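Local coordinates for protein thiol-activated cytolysin (Desulfobulbus propionicus, PDB 6NAL) that probably forms large pores in target-cell membranes by oligomerisation, as do the cholesterol-dependent cytolysins, the toxin family to which it belongs, at residues P116-A119 with N120-G124; C165-S168 with Y169-K173; I211-E214 with S215-W218; K406-T409 with A410-T414. All coordinates share one frame; numbering follows the deposited sequence.

Interaction 1 of 4, residues P116-A119 with N120-G124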
ATOM      1  N   PRO A 116      50.643  16.165  20.738  1.00 48.77           N
ATOM      2  CA  PRO A 116      49.411  15.375  20.847  1.00 45.53           C
ATOM      3  C   PRO A 116      49.663  13.958  21.306  1.00 46.28           C
ATOM      4  O   PRO A 116      49.950  13.058  20.512  1.00 53.89           O
ATOM      5  CB  PRO A 116      48.844  15.377  19.425  1.00 53.84           C
ATOM      6  CG  PRO A 116      49.570  16.471  18.698  1.00 52.90           C
ATOM      7  CD  PRO A 116      50.938  16.509  19.337  1.00 55.36           C
ATOM      8  N   THR A 117      49.549  13.754  22.602  1.00 44.04           N
ATOM      9  CA  THR A 117      49.533  12.413  23.184  1.00 47.40           C
ATOM     10  C   THR A 117      48.312  12.308  24.092  1.00 41.40           C
ATOM     11  O   THR A 117      47.751  13.318  24.549  1.00 36.52           O
ATOM     12  CB  THR A 117      50.789  12.096  23.972  1.00 49.12           C
ATOM     13  OG1 THR A 117      50.702  12.799  25.210  1.00 57.55           O
ATOM     14  CG2 THR A 117      52.053  12.594  23.156  1.00 52.32           C
ATOM     15  N   PHE A 118      47.790  11.091  24.188  1.00 39.35           N
ATOM     16  CA  PHE A 118      46.602  10.877  25.000  1.00 41.22           C
ATOM     17  C   PHE A 118      46.750  11.495  26.388  1.00 46.09           C
ATOM     18  O   PHE A 118      45.854  12.190  26.875  1.00 48.59           O
ATOM     19  CB  PHE A 118      46.319   9.384  25.100  1.00 39.66           C
ATOM     20  CG  PHE A 118      45.015   9.068  25.796  1.00 48.03           C
ATOM     21  CD1 PHE A 118      43.825   9.694  25.417  1.00 52.19           C
ATOM     22  CD2 PHE A 118      44.970   8.174  26.829  1.00 48.05           C
ATOM     23  CE1 PHE A 118      42.615   9.420  26.068  1.00 46.43           C
ATOM     24  CE2 PHE A 118      43.775   7.909  27.477  1.00 61.89           C
ATOM     25  CZ  PHE A 118      42.596   8.540  27.093  1.00 53.46           C
ATOM     26  N   ALA A 119      47.884  11.253  27.046  1.00 54.85           N
ATOM     27  CA  ALA A 119      48.034  11.753  28.409  1.00 54.48           C
ATOM     28  C   ALA A 119      48.121  13.273  28.420  1.00 49.15           C
ATOM     29  O   ALA A 119      47.571  13.931  29.308  1.00 52.35           O
ATOM     30  CB  ALA A 119      49.256  11.126  29.066  1.00 47.96           C
ATOM     31  N   ASN A 120      48.776  13.852  27.421  1.00 46.55           N
ATOM     32  CA  ASN A 120      48.838  15.308  27.325  1.00 45.87           C
ATOM     33  C   ASN A 120      47.495  15.920  26.913  1.00 49.21           C
ATOM     34  O   ASN A 120      47.066  16.941  27.481  1.00 47.89           O
ATOM     35  CB  ASN A 120      49.954  15.689  26.350  1.00 53.92           C
ATOM     36  CG  ASN A 120      51.356  15.506  26.961  1.00 55.18           C
ATOM     37  OD1 ASN A 120      51.502  15.274  28.168  1.00 61.10           O
ATOM     38  ND2 ASN A 120      52.379  15.619  26.130  1.00 50.45           N
ATOM     39  N   VAL A 121      46.807  15.330  25.929  1.00 44.03           N
ATOM     40  CA  VAL A 121      45.558  15.948  25.538  1.00 38.51           C
ATOM     41  C   VAL A 121      44.569  15.806  26.672  1.00 43.47           C
ATOM     42  O   VAL A 121      43.830  16.734  26.966  1.00 38.07           O
ATOM     43  CB  VAL A 121      44.990  15.351  24.247  1.00 53.61           C
ATOM     44  CG1 VAL A 121      43.629  15.908  23.924  1.00 47.68           C
ATOM     45  CG2 VAL A 121      45.958  15.712  23.061  1.00 52.22           C
ATOM     46  N   ARG A 122      44.562  14.659  27.353  1.00 32.73           N
ATOM     47  CA  ARG A 122      43.581  14.438  28.406  1.00 36.25           C
ATOM     48  C   ARG A 122      43.794  15.417  29.555  1.00 47.71           C
ATOM     49  O   ARG A 122      42.857  16.063  30.027  1.00 41.78           O
ATOM     50  CB  ARG A 122      43.666  12.995  28.896  1.00 45.67           C
ATOM     51  CG  ARG A 122      42.615  12.645  29.985  1.00 56.19           C
ATOM     52  CD  ARG A 122      42.584  11.134  30.344  1.00 59.84           C
ATOM     53  NE  ARG A 122      43.937  10.588  30.524  1.00 63.95           N
ATOM     54  CZ  ARG A 122      44.220   9.309  30.765  1.00 68.56           C
ATOM     55  NH1 ARG A 122      43.242   8.416  30.850  1.00 73.89           N
ATOM     56  NH2 ARG A 122      45.484   8.916  30.901  1.00 69.80           N
ATOM     57  N   ALA A 123      45.043  15.562  30.002  1.00 50.99           N
ATOM     58  CA  ALA A 123      45.329  16.490  31.093  1.00 42.44           C
ATOM     59  C   ALA A 123      44.916  17.912  30.736  1.00 44.24           C
ATOM     60  O   ALA A 123      44.287  18.607  31.544  1.00 47.48           O
ATOM     61  CB  ALA A 123      46.817  16.457  31.426  1.00 47.94           C
ATOM     62  N   GLY A 124      45.281  18.372  29.529  1.00 40.59           N
ATOM     63  CA  GLY A 124      44.884  19.706  29.099  1.00 34.76           C
ATOM     64  C   GLY A 124      43.382  19.920  29.080  1.00 52.26           C
ATOM     65  O   GLY A 124      42.893  20.996  29.468  1.00 44.33           O
TER
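R122 folds its side chain back across the ring of F118, one turn earlier at the start of helix 118-133. Its CB sits only 3.1 Å from F118 O, the carbonyl that accepts the backbone N-H of R122. With CG anti to the backbone N (chi1 -178°), the chain first leaves the helix; from CG onward it turns back, and the bend at chi3 (45°) brings the guanidinium over F118. CD is still at the fringe, 4.2 Å from F118 CZ. NE comes over one face of the ring, and CZ approaches F118 CE2 to 3.6 Å. NH1 lies closest, 3.5 Å from the same CE2, whereas NH2 stays 4.0 Å from that atom. Seen from the arginine, CE2 lies above one guanidinium face near its rim, and the two planes are inclined by 42°.

T117 suits the N-cap because its short side chain can turn back on the first turn. Its OG1 accepts from N120 N at 3.1 Å, and its carbonyl takes the N-H of V121 in the first i-to-i+4 bond. V121 is a compact apolar residue that faces inward, onto Y72 and P73, and F118 also leans on D69, so the helix start packs on these loop residues. P116 O accepts from Y72 OH and K95 NZ.

With ring and guanidinium tilted rather than parallel, the pairing is mainly van der Waals contact, with perhaps a modest attraction between the positive charge and the ring electrons. It covers part of an aromatic surface with a residue that remains exposed to solvent.

Interaction 2 of 4, residues C165-S168 with Y169-K173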
ATOM      1  N   CYS A 165      26.817   4.452  16.104  1.00 49.63           N
ATOM      2  CA  CYS A 165      27.285   4.012  17.406  1.00 59.24           C
ATOM      3  C   CYS A 165      28.337   2.912  17.272  1.00 61.94           C
ATOM      4  O   CYS A 165      28.631   2.411  16.177  1.00 59.25           O
ATOM      5  CB  CYS A 165      26.100   3.530  18.249  1.00 60.98           C
ATOM      6  SG  CYS A 165      25.294   2.072  17.539  1.00 66.34           S
ATOM      7  N   ASP A 166      28.899   2.551  18.432  1.00 58.82           N
ATOM      8  CA  ASP A 166      29.957   1.550  18.536  1.00 76.09           C
ATOM      9  C   ASP A 166      29.270   0.205  18.731  1.00 69.00           C
ATOM     10  O   ASP A 166      28.892  -0.142  19.844  1.00 61.65           O
ATOM     11  CB  ASP A 166      30.904   1.874  19.691  1.00 71.33           C
ATOM     12  CG  ASP A 166      31.897   0.734  19.988  1.00 71.98           C
ATOM     13  OD1 ASP A 166      32.280   0.656  21.180  1.00 72.61           O
ATOM     14  OD2 ASP A 166      32.294  -0.049  19.056  1.00 72.75           O
ATOM     15  N   ILE A 167      29.091  -0.554  17.653  1.00 61.06           N
ATOM     16  CA  ILE A 167      28.334  -1.794  17.759  1.00 71.45           C
ATOM     17  C   ILE A 167      28.911  -2.683  18.847  1.00 73.47           C
ATOM     18  O   ILE A 167      28.177  -3.333  19.604  1.00 73.64           O
ATOM     19  CB  ILE A 167      28.322  -2.528  16.406  1.00 86.24           C
ATOM     20  CG1 ILE A 167      27.136  -3.502  16.393  1.00 87.72           C
ATOM     21  CG2 ILE A 167      29.661  -3.274  16.180  1.00 83.89           C
ATOM     22  CD1 ILE A 167      25.797  -2.869  16.050  1.00 78.06           C
ATOM     23  N   SER A 168      30.237  -2.746  18.916  1.00 72.23           N
ATOM     24  CA  SER A 168      30.894  -3.617  19.871  1.00 68.40           C
ATOM     25  C   SER A 168      30.407  -3.337  21.286  1.00 65.45           C
ATOM     26  O   SER A 168      30.013  -4.257  22.005  1.00 60.54           O
ATOM     27  CB  SER A 168      32.402  -3.435  19.762  1.00 69.81           C
ATOM     28  OG  SER A 168      33.032  -3.727  20.998  1.00 78.79           O
ATOM     29  N   TYR A 169      30.426  -2.062  21.702  1.00 68.12           N
ATOM     30  CA  TYR A 169      29.908  -1.674  23.018  1.00 65.39           C
ATOM     31  C   TYR A 169      28.438  -2.064  23.172  1.00 66.00           C
ATOM     32  O   TYR A 169      28.027  -2.677  24.169  1.00 60.79           O
ATOM     33  CB  TYR A 169      30.082  -0.161  23.202  1.00 65.84           C
ATOM     34  CG  TYR A 169      29.623   0.408  24.543  1.00 66.05           C
ATOM     35  CD1 TYR A 169      30.428   0.303  25.671  1.00 61.51           C
ATOM     36  CD2 TYR A 169      28.397   1.079  24.667  1.00 64.70           C
ATOM     37  CE1 TYR A 169      30.032   0.828  26.884  1.00 66.44           C
ATOM     38  CE2 TYR A 169      27.989   1.607  25.884  1.00 62.76           C
ATOM     39  CZ  TYR A 169      28.808   1.477  26.987  1.00 65.84           C
ATOM     40  OH  TYR A 169      28.418   1.988  28.197  1.00 67.15           O
ATOM     41  N   LEU A 170      27.632  -1.726  22.175  1.00 67.12           N
ATOM     42  CA  LEU A 170      26.199  -1.917  22.292  1.00 67.58           C
ATOM     43  C   LEU A 170      25.837  -3.386  22.257  1.00 67.98           C
ATOM     44  O   LEU A 170      24.792  -3.768  22.786  1.00 64.89           O
ATOM     45  CB  LEU A 170      25.487  -1.183  21.170  1.00 71.47           C
ATOM     46  CG  LEU A 170      24.031  -0.821  21.399  1.00 73.02           C
ATOM     47  CD1 LEU A 170      23.971   0.322  22.361  1.00 72.33           C
ATOM     48  CD2 LEU A 170      23.421  -0.471  20.056  1.00 69.90           C
ATOM     49  N   LYS A 171      26.669  -4.221  21.621  1.00 69.93           N
ATOM     50  CA  LYS A 171      26.419  -5.660  21.638  1.00 69.33           C
ATOM     51  C   LYS A 171      26.659  -6.226  23.027  1.00 74.51           C
ATOM     52  O   LYS A 171      25.869  -7.066  23.505  1.00 70.40           O
ATOM     53  CB  LYS A 171      27.269  -6.361  20.560  1.00 70.87           C
ATOM     54  CG  LYS A 171      26.504  -6.335  19.185  1.00 81.23           C
ATOM     55  CD  LYS A 171      26.951  -7.486  18.267  1.00 85.33           C
ATOM     56  CE  LYS A 171      28.447  -7.436  18.001  1.00104.98           C
ATOM     57  NZ  LYS A 171      28.936  -8.638  17.254  1.00 88.38           N
ATOM     58  N   GLN A 172      27.758  -5.803  23.676  1.00 63.69           N
ATOM     59  CA  GLN A 172      27.997  -6.177  25.063  1.00 67.76           C
ATOM     60  C   GLN A 172      26.792  -5.839  25.933  1.00 63.62           C
ATOM     61  O   GLN A 172      26.196  -6.717  26.568  1.00 65.73           O
ATOM     62  CB  GLN A 172      29.255  -5.494  25.632  1.00 69.30           C
ATOM     63  CG  GLN A 172      29.641  -6.003  27.032  1.00 73.24           C
ATOM     64  CD  GLN A 172      29.998  -4.883  28.030  1.00 87.83           C
ATOM     65  OE1 GLN A 172      30.298  -3.747  27.634  1.00 92.13           O
ATOM     66  NE2 GLN A 172      29.973  -5.212  29.335  1.00 89.55           N
ATOM     67  N   LYS A 173      26.425  -4.560  25.983  1.00 60.82           N
ATOM     68  CA  LYS A 173      25.548  -4.068  27.041  1.00 64.72           C
ATOM     69  C   LYS A 173      24.076  -4.397  26.772  1.00 68.90           C
ATOM     70  O   LYS A 173      23.373  -4.908  27.656  1.00 59.49           O
ATOM     71  CB  LYS A 173      25.760  -2.559  27.201  1.00 55.37           C
ATOM     72  CG  LYS A 173      27.198  -2.114  27.568  1.00 59.34           C
ATOM     73  CD  LYS A 173      27.505  -2.216  29.081  1.00 63.77           C
ATOM     74  CE  LYS A 173      28.925  -1.751  29.428  1.00 60.33           C
ATOM     75  NZ  LYS A 173      29.139  -1.572  30.909  1.00 67.58           N
TER
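D166 OD1 is held by two N-H groups, both weakly: that of Y169 across this turn, 3.3 Å from OD1, and that of S65 in a neighbouring loop. The Y169 bond is bent, with an angle of 140° at the hydrogen, yet it marks D166 as the N-cap of helix 167-174. Aspartate suits this post, since a carboxylate can accept from the first-turn N-H groups and its charge probably interacts well with the helix dipole. With CG anti to its own backbone N (chi1 171°), the carboxylate swings toward the helix, and OD1 also comes 3.1 Å from Y169 CB. The two side chains cross at about a right angle, although carboxylate and ring planes differ by only 23°.

The main chain then takes up the regular helical pattern. K171 N reaches I167 O at 2.7 Å, and Q172 N reaches S168 O at 3.2 Å. Beside the K171-I167 bond, the aliphatic part of K171 lies against I167, CG to CG1 at 4.0 Å, while the amine leads away into solvent. On the buried side, C165 SG meets L170 CD2 at 4.0 Å, a compact apolar pair.

That pair faces inward, packing on L159 of helix 156-163 and F245 of strand 232-250, while L170 also touches V292 of strand 287-294. One turn further on, K173 forms a salt bridge with E298, to which Y169 OH bonds weakly. Helix 167-174 thus lies against the central sheet, in the place consistent with the first helical cluster that becomes a transmembrane hairpin in related cytolysins.

Interaction 3 of 4, residues I211-E214 with S215-W218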
ATOM      1  N   ILE A 211      53.506  18.329  12.053  1.00 54.40           N
ATOM      2  CA  ILE A 211      52.978  17.504  13.134  1.00 47.46           C
ATOM      3  C   ILE A 211      54.020  16.544  13.685  1.00 49.62           C
ATOM      4  O   ILE A 211      53.885  16.091  14.835  1.00 46.88           O
ATOM      5  CB  ILE A 211      51.745  16.720  12.654  1.00 46.12           C
ATOM      6  CG1 ILE A 211      51.049  16.004  13.803  1.00 50.13           C
ATOM      7  CG2 ILE A 211      52.110  15.667  11.573  1.00 43.34           C
ATOM      8  CD1 ILE A 211      50.029  16.835  14.509  1.00 49.22           C
ATOM      9  N   PHE A 212      55.053  16.217  12.909  1.00 37.51           N
ATOM     10  CA  PHE A 212      56.032  15.256  13.386  1.00 55.49           C
ATOM     11  C   PHE A 212      57.212  15.940  14.088  1.00 48.50           C
ATOM     12  O   PHE A 212      57.590  17.073  13.782  1.00 50.74           O
ATOM     13  CB  PHE A 212      56.498  14.400  12.218  1.00 40.88           C
ATOM     14  CG  PHE A 212      55.373  13.667  11.534  1.00 48.39           C
ATOM     15  CD1 PHE A 212      54.724  12.629  12.174  1.00 48.98           C
ATOM     16  CD2 PHE A 212      54.952  14.041  10.263  1.00 48.53           C
ATOM     17  CE1 PHE A 212      53.684  11.941  11.540  1.00 51.05           C
ATOM     18  CE2 PHE A 212      53.910  13.372   9.611  1.00 45.35           C
ATOM     19  CZ  PHE A 212      53.286  12.304  10.241  1.00 41.13           C
ATOM     20  N   ALA A 213      57.752  15.254  15.085  1.00 54.11           N
ATOM     21  CA  ALA A 213      59.040  15.665  15.645  1.00 55.14           C
ATOM     22  C   ALA A 213      60.128  15.646  14.571  1.00 50.85           C
ATOM     23  O   ALA A 213      60.082  14.868  13.601  1.00 45.68           O
ATOM     24  CB  ALA A 213      59.433  14.743  16.804  1.00 48.20           C
ATOM     25  N   GLU A 214      61.134  16.500  14.772  1.00 62.75           N
ATOM     26  CA  GLU A 214      62.210  16.635  13.792  1.00 69.13           C
ATOM     27  C   GLU A 214      62.956  15.330  13.570  1.00 56.73           C
ATOM     28  O   GLU A 214      63.491  15.113  12.476  1.00 49.71           O
ATOM     29  CB  GLU A 214      63.186  17.715  14.237  1.00 68.30           C
ATOM     30  CG  GLU A 214      62.797  19.126  13.797  1.00 82.60           C
ATOM     31  CD  GLU A 214      63.842  20.166  14.168  1.00104.55           C
ATOM     32  OE1 GLU A 214      63.833  20.611  15.341  1.00101.78           O
ATOM     33  OE2 GLU A 214      64.662  20.531  13.288  1.00116.26           O
ATOM     34  N   SER A 215      62.972  14.445  14.576  1.00 53.07           N
ATOM     35  CA  SER A 215      63.641  13.154  14.447  1.00 53.56           C
ATOM     36  C   SER A 215      62.913  12.162  13.554  1.00 54.60           C
ATOM     37  O   SER A 215      63.541  11.193  13.107  1.00 63.00           O
ATOM     38  CB  SER A 215      63.812  12.500  15.813  1.00 59.06           C
ATOM     39  OG  SER A 215      62.657  12.650  16.619  1.00 62.40           O
ATOM     40  N   THR A 216      61.615  12.341  13.321  1.00 53.34           N
ATOM     41  CA  THR A 216      60.809  11.362  12.580  1.00 47.59           C
ATOM     42  C   THR A 216      61.119  11.452  11.090  1.00 42.31           C
ATOM     43  O   THR A 216      61.334  12.530  10.546  1.00 50.37           O
ATOM     44  CB  THR A 216      59.300  11.603  12.811  1.00 50.72           C
ATOM     45  OG1 THR A 216      58.956  11.359  14.180  1.00 53.67           O
ATOM     46  CG2 THR A 216      58.446  10.669  11.944  1.00 49.26           C
ATOM     47  N   THR A 217      61.133  10.321  10.429  1.00 41.56           N
ATOM     48  CA  THR A 217      61.464  10.284   9.010  1.00 54.26           C
ATOM     49  C   THR A 217      60.328   9.619   8.251  1.00 48.27           C
ATOM     50  O   THR A 217      59.463   8.963   8.839  1.00 41.42           O
ATOM     51  CB  THR A 217      62.766   9.506   8.749  1.00 56.09           C
ATOM     52  OG1 THR A 217      62.653   8.205   9.330  1.00 52.70           O
ATOM     53  CG2 THR A 217      63.974  10.205   9.349  1.00 51.81           C
ATOM     54  N   TRP A 218      60.360   9.783   6.929  1.00 50.79           N
ATOM     55  CA  TRP A 218      59.397   9.108   6.079  1.00 44.11           C
ATOM     56  C   TRP A 218      59.434   7.618   6.356  1.00 50.38           C
ATOM     57  O   TRP A 218      58.391   6.956   6.420  1.00 53.73           O
ATOM     58  CB  TRP A 218      59.667   9.378   4.588  1.00 45.07           C
ATOM     59  CG  TRP A 218      58.645   8.650   3.745  1.00 48.53           C
ATOM     60  CD1 TRP A 218      58.854   7.560   2.959  1.00 49.19           C
ATOM     61  CD2 TRP A 218      57.245   8.931   3.670  1.00 46.22           C
ATOM     62  NE1 TRP A 218      57.676   7.154   2.376  1.00 48.91           N
ATOM     63  CE2 TRP A 218      56.671   7.976   2.804  1.00 53.22           C
ATOM     64  CE3 TRP A 218      56.421   9.902   4.240  1.00 50.40           C
ATOM     65  CZ2 TRP A 218      55.315   7.956   2.505  1.00 53.13           C
ATOM     66  CZ3 TRP A 218      55.057   9.884   3.920  1.00 54.73           C
ATOM     67  CH2 TRP A 218      54.528   8.913   3.069  1.00 49.61           C
TER
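A tight type I beta turn from A213 to T216 makes this contact, in the loop that leads from strand 187-202 to helix 218-224. It is closed by T216 N, which donates to A213 O at 3.0 Å. The donor stands 53° out of the carbonyl plane. E214 and S215, both exposed, take the two corners; the E214 carboxylate bonds weakly to G1 N, and the E214 carbonyl accepts from N3 ND2. The S215 hydroxyl turns back over the turn, with OG 3.8 Å from A213 CB.

Just before the turn, F212 CB rests on T216 CB at 4.0 Å, and one ring face is covered by I211 CG2. F212 is buried, its side chain also touching L221 and I7, which brings together helices 218-224 and 2-12. Beyond the turn, T217 takes the N-cap of helix 218-224, and its own N-H is bonded to D220 OD2, the reciprocal half of a capping box. T216 is buried but not unsatisfied. Placing OG1 beside its backbone N (chi1 -66°) points the hydroxyl at D94 O, to which it is hydrogen-bonded, while its methyl CG2 approaches the F212 ring obliquely.

Interaction 4 of 4, residues K406-T409 with A410-T414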
ATOM      1  N   LYS A 406     -33.973 -15.887  -2.350  1.00 41.29           N
ATOM      2  CA  LYS A 406     -35.068 -16.654  -1.774  1.00 40.24           C
ATOM      3  C   LYS A 406     -36.100 -15.729  -1.122  1.00 45.80           C
ATOM      4  O   LYS A 406     -35.764 -14.675  -0.556  1.00 42.84           O
ATOM      5  CB  LYS A 406     -34.539 -17.658  -0.751  1.00 38.19           C
ATOM      6  CG  LYS A 406     -33.841 -18.926  -1.357  1.00 62.38           C
ATOM      7  CD  LYS A 406     -34.335 -19.340  -2.780  1.00 71.77           C
ATOM      8  CE  LYS A 406     -33.371 -18.899  -3.907  1.00 76.19           C
ATOM      9  NZ  LYS A 406     -33.856 -19.194  -5.313  1.00 81.46           N
ATOM     10  N   ASP A 407     -37.365 -16.151  -1.187  1.00 38.59           N
ATOM     11  CA  ASP A 407     -38.480 -15.374  -0.656  1.00 44.06           C
ATOM     12  C   ASP A 407     -38.520 -15.430   0.864  1.00 40.86           C
ATOM     13  O   ASP A 407     -38.164 -16.426   1.488  1.00 51.28           O
ATOM     14  CB  ASP A 407     -39.795 -15.881  -1.227  1.00 42.73           C
ATOM     15  CG  ASP A 407     -39.952 -15.562  -2.728  1.00 54.93           C
ATOM     16  OD1 ASP A 407     -39.000 -15.003  -3.345  1.00 52.30           O
ATOM     17  OD2 ASP A 407     -41.030 -15.889  -3.294  1.00 63.77           O
ATOM     18  N   ARG A 408     -38.931 -14.332   1.461  1.00 39.32           N
ATOM     19  CA  ARG A 408     -38.761 -14.161   2.889  1.00 40.06           C
ATOM     20  C   ARG A 408     -39.992 -13.483   3.440  1.00 39.22           C
ATOM     21  O   ARG A 408     -40.485 -12.520   2.840  1.00 42.93           O
ATOM     22  CB  ARG A 408     -37.488 -13.332   3.176  1.00 47.51           C
ATOM     23  CG  ARG A 408     -36.395 -14.076   3.884  1.00 50.11           C
ATOM     24  CD  ARG A 408     -35.388 -14.726   2.979  1.00 40.79           C
ATOM     25  NE  ARG A 408     -34.807 -15.829   3.738  1.00 46.28           N
ATOM     26  CZ  ARG A 408     -33.839 -16.639   3.315  1.00 51.11           C
ATOM     27  NH1 ARG A 408     -33.258 -16.470   2.124  1.00 53.25           N
ATOM     28  NH2 ARG A 408     -33.430 -17.618   4.104  1.00 51.70           N
ATOM     29  N   THR A 409     -40.443 -13.949   4.612  1.00 46.62           N
ATOM     30  CA  THR A 409     -41.696 -13.480   5.188  1.00 48.50           C
ATOM     31  C   THR A 409     -41.531 -13.020   6.632  1.00 46.26           C
ATOM     32  O   THR A 409     -40.549 -13.337   7.299  1.00 48.04           O
ATOM     33  CB  THR A 409     -42.805 -14.564   5.217  1.00 49.68           C
ATOM     34  OG1 THR A 409     -42.426 -15.607   6.131  1.00 48.92           O
ATOM     35  CG2 THR A 409     -43.103 -15.167   3.871  1.00 40.72           C
ATOM     36  N   ALA A 410     -42.592 -12.287   7.127  1.00 61.21           N
ATOM     37  CA  ALA A 410     -42.993 -12.214   8.539  1.00 50.84           C
ATOM     38  C   ALA A 410     -41.741 -11.773   9.239  1.00 53.06           C
ATOM     39  O   ALA A 410     -40.974 -11.034   8.613  1.00 63.42           O
ATOM     40  CB  ALA A 410     -43.533 -13.525   9.075  1.00 50.10           C
ATOM     41  N   PRO A 411     -41.462 -12.172  10.487  1.00 43.48           N
ATOM     42  CA  PRO A 411     -40.162 -11.769  11.048  1.00 50.93           C
ATOM     43  C   PRO A 411     -39.094 -12.733  10.563  1.00 56.61           C
ATOM     44  O   PRO A 411     -39.214 -13.953  10.729  1.00 54.95           O
ATOM     45  CB  PRO A 411     -40.371 -11.852  12.565  1.00 40.75           C
ATOM     46  CG  PRO A 411     -41.362 -12.959  12.725  1.00 48.33           C
ATOM     47  CD  PRO A 411     -42.273 -12.884  11.482  1.00 48.34           C
ATOM     48  N   PHE A 412     -38.081 -12.174   9.905  1.00 47.81           N
ATOM     49  CA  PHE A 412     -36.926 -12.900   9.419  1.00 40.33           C
ATOM     50  C   PHE A 412     -35.692 -12.138   9.855  1.00 48.02           C
ATOM     51  O   PHE A 412     -35.680 -10.908   9.827  1.00 48.69           O
ATOM     52  CB  PHE A 412     -36.896 -13.012   7.921  1.00 38.59           C
ATOM     53  CG  PHE A 412     -35.591 -13.498   7.399  1.00 50.62           C
ATOM     54  CD1 PHE A 412     -35.187 -14.822   7.634  1.00 46.34           C
ATOM     55  CD2 PHE A 412     -34.758 -12.656   6.686  1.00 53.88           C
ATOM     56  CE1 PHE A 412     -33.981 -15.293   7.172  1.00 50.86           C
ATOM     57  CE2 PHE A 412     -33.536 -13.127   6.193  1.00 54.50           C
ATOM     58  CZ  PHE A 412     -33.143 -14.446   6.445  1.00 52.26           C
ATOM     59  N   SER A 413     -34.649 -12.870  10.211  1.00 49.98           N
ATOM     60  CA  SER A 413     -33.462 -12.279  10.806  1.00 51.45           C
ATOM     61  C   SER A 413     -32.312 -13.281  10.766  1.00 49.75           C
ATOM     62  O   SER A 413     -32.415 -14.373  11.325  1.00 53.83           O
ATOM     63  CB  SER A 413     -33.765 -11.854  12.235  1.00 45.63           C
ATOM     64  OG  SER A 413     -32.591 -11.382  12.879  1.00 64.96           O
ATOM     65  N   THR A 414     -31.214 -12.927  10.112  1.00 48.43           N
ATOM     66  CA  THR A 414     -30.054 -13.810  10.053  1.00 48.59           C
ATOM     67  C   THR A 414     -28.782 -12.978  10.085  1.00 46.37           C
ATOM     68  O   THR A 414     -28.793 -11.748   9.913  1.00 39.98           O
ATOM     69  CB  THR A 414     -30.121 -14.752   8.821  1.00 57.38           C
ATOM     70  OG1 THR A 414     -29.174 -15.816   8.981  1.00 74.46           O
ATOM     71  CG2 THR A 414     -29.911 -14.029   7.487  1.00 49.98           C
TER
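Two torsions bring the R408 chain over one face of the F412 ring: CG of F412 is anti to its backbone N (chi1 168°), which throws the ring back toward the first strand, and a bend at chi2 of R408 (92°) lays the arginine chain across it. The nearest approach to the ring centre is made by a methylene. R408 CG stands 3.6 Å from the centroid of the F412 ring, over the face, in a CH-pi contact. Further along, NE also lies over this face, 3.5 Å from F412 CZ. NH2 comes next, 3.9 Å from F412 CE1. Guanidinium and ring planes are 34° apart, so the far end of the arginine rises obliquely from the ring.

The two residues flank the loop from strand 394-408 to strand 412-418 in the C-terminal beta sandwich. The first strand belongs to the four-stranded sheet and the second pairs with strand 349-372 of the other, so the loop passes between the two sheets. Its position is consistent with one of the short tip loops of domain 4, the domain that meets the membrane in related cytolysins. A410 takes the reversal with a positive phi (55°), unusual for a residue with a CB. W401, on strand 394-408, packs against both R408 and F412, and the backbone of F412 is hydrogen-bonded to that of H372.

In the fold
All four contacts are local and follow in series along the chain, with none nested in or crossing another. Interaction 1 opens helix 118-133 just after strand 110-114. Interaction 2 starts helix 167-174, between strands 147-152 and 187-202 of the large sheet. Interaction 3 closes a turn after strand 187-202, and here alone two contacts meet: P116 CG packs on I211 CD1 at 4.2 Å, joining the approaches to helices 118-133 and 218-224. Interaction 4 lies far away, turning the chain from strand 394-408 to strand 412-418 in the C-terminal sandwich, its centre about 101 Å from that of interaction 3, across the elongated molecule.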